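Local coordinates for epsin-1 (Saccharomyces cerevisiae, PDB 5ONF), which binds membranes rich in phosphatidylinositol 4,5-bisphosphate or 3,5-bisphosphate through its ENTH domain and is required for endocytosis and actin localization, at residues V79-I84 / K127-L132. Residues are numbered along the deposited sequence; the frame is centred on the assembly and turned at random.
Sequences VIDYLI and KELTAL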
# COMPACT_ATOMS: atom_id res chain seq x y z
N VAL A 79 -8.58 4.16 -15.58
CA VAL A 79 -7.32 4.60 -16.19
C VAL A 79 -7.00 3.70 -17.37
O VAL A 79 -6.66 4.20 -18.44
CB VAL A 79 -6.15 4.57 -15.19
CG1 VAL A 79 -4.80 4.76 -15.89
CG2 VAL A 79 -6.34 5.65 -14.14
N ILE A 80 -7.12 2.39 -17.17
CA ILE A 80 -6.82 1.44 -18.25
C ILE A 80 -7.78 1.66 -19.42
O ILE A 80 -7.40 1.50 -20.57
CB ILE A 80 -6.86 -0.03 -17.79
CG1 ILE A 80 -5.80 -0.28 -16.72
CG2 ILE A 80 -6.55 -0.98 -18.96
CD1 ILE A 80 -5.85 -1.65 -16.09
N ASP A 81 -9.01 2.04 -19.09
CA ASP A 81 -10.04 2.40 -20.08
C ASP A 81 -9.64 3.61 -20.92
O ASP A 81 -9.76 3.57 -22.16
CB ASP A 81 -11.37 2.67 -19.36
CG ASP A 81 -12.51 3.07 -20.31
OD1 ASP A 81 -13.13 4.19 -20.09
OD2 ASP A 81 -12.81 2.26 -21.27
N TYR A 82 -9.17 4.67 -20.26
CA TYR A 82 -8.81 5.92 -20.96
C TYR A 82 -7.66 5.75 -21.94
O TYR A 82 -7.63 6.41 -22.96
CB TYR A 82 -8.51 7.07 -19.98
CG TYR A 82 -8.75 8.43 -20.57
CD1 TYR A 82 -9.98 9.08 -20.40
CD2 TYR A 82 -7.77 9.09 -21.32
CE1 TYR A 82 -10.21 10.33 -20.94
CE2 TYR A 82 -7.99 10.34 -21.86
CZ TYR A 82 -9.22 10.96 -21.67
OH TYR A 82 -9.45 12.21 -22.22
N LEU A 83 -6.73 4.84 -21.64
CA LEU A 83 -5.54 4.64 -22.48
C LEU A 83 -5.84 3.84 -23.75
O LEU A 83 -5.40 4.21 -24.85
CB LEU A 83 -4.43 3.96 -21.67
CG LEU A 83 -4.00 4.68 -20.39
CD1 LEU A 83 -2.91 3.88 -19.71
CD2 LEU A 83 -3.54 6.11 -20.63
N ILE A 84 -6.59 2.76 -23.60
CA ILE A 84 -7.04 1.97 -24.76
C ILE A 84 -7.96 2.75 -25.72
O ILE A 84 -8.04 2.40 -26.90
CB ILE A 84 -7.70 0.63 -24.33
CG1 ILE A 84 -8.92 0.86 -23.43
CG2 ILE A 84 -6.66 -0.26 -23.66
CD1 ILE A 84 -9.62 -0.40 -22.97
N LYS A 127 -16.00 -6.14 -15.86
CA LYS A 127 -16.86 -6.81 -16.83
C LYS A 127 -17.22 -5.88 -17.98
O LYS A 127 -17.17 -6.29 -19.15
CB LYS A 127 -18.14 -7.32 -16.15
CG LYS A 127 -17.93 -8.46 -15.17
CD LYS A 127 -19.20 -8.77 -14.39
CE LYS A 127 -18.96 -9.86 -13.36
NZ LYS A 127 -20.15 -10.13 -12.51
N GLU A 128 -17.56 -4.63 -17.64
CA GLU A 128 -17.83 -3.58 -18.62
C GLU A 128 -16.60 -3.29 -19.49
O GLU A 128 -16.72 -3.09 -20.70
CB GLU A 128 -18.31 -2.29 -17.94
CG GLU A 128 -18.74 -1.18 -18.89
CD GLU A 128 -19.24 0.08 -18.20
OE1 GLU A 128 -18.87 0.34 -17.03
OE2 GLU A 128 -20.00 0.84 -18.83
N LEU A 129 -15.43 -3.27 -18.85
CA LEU A 129 -14.16 -2.99 -19.53
C LEU A 129 -13.81 -4.10 -20.53
O LEU A 129 -13.74 -3.85 -21.74
CB LEU A 129 -13.03 -2.81 -18.49
CG LEU A 129 -11.64 -2.36 -18.98
CD1 LEU A 129 -11.74 -1.03 -19.70
CD2 LEU A 129 -10.66 -2.27 -17.81
N THR A 130 -13.61 -5.32 -20.01
CA THR A 130 -13.17 -6.46 -20.84
C THR A 130 -14.14 -6.79 -22.00
O THR A 130 -13.72 -7.34 -23.03
CB THR A 130 -12.92 -7.72 -19.98
OG1 THR A 130 -12.27 -8.73 -20.78
CG2 THR A 130 -14.22 -8.28 -19.37
N ALA A 131 -15.41 -6.46 -21.82
CA ALA A 131 -16.38 -6.51 -22.91
C ALA A 131 -15.92 -5.64 -24.08
O ALA A 131 -15.88 -6.09 -25.22
CB ALA A 131 -17.75 -6.06 -22.41
N LEU A 132 -15.55 -4.39 -23.76
CA LEU A 132 -14.96 -3.47 -24.74
C LEU A 132 -13.65 -4.01 -25.34
O LEU A 132 -13.38 -3.82 -26.53
CB LEU A 132 -14.75 -2.08 -24.11
CG LEU A 132 -13.94 -0.99 -24.83
CD1 LEU A 132 -14.48 -0.70 -26.23
CD2 LEU A 132 -13.96 0.27 -23.99
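Leu129 reaches across to Ile80, Asp81 and Ile84 of segment 79-84. Two of these contacts are purely apolar. The CD1 methyl of Leu129 meets the terminal methyl CD1 of Ile84 at 3.9 Å, and the two side chains run at a slant to each other. Its other methyl, CD2, lies more loosely 4.4 Å from CB of Ile80. CG of Leu129 stands anti to the backbone N (chi1 -174°), which turns the branch toward helix 70-86. Asp81 adds contacts of a mixed kind. Its CB packs on Leu129 CD1 at 3.7 Å. Its carboxylate oxygen OD2 lies against Leu132 CD2 at 3.6 Å, with the side chains nearly perpendicular. The other oxygen, OD1, forms a salt bridge with Arg85, which probably helps to fix the carboxylate beside the leucines. The helix segments run nearly parallel, at 20°, with their axes 10.8 Å apart. The contact joins helix 70-86 to helix 120-134 within the all-helical ENTH domain. Helix 49-63 packs on Ile80 through Leu59 and Leu63, while helix 89-97 adds Cys95 against Ile80 and Val92 against Ile84.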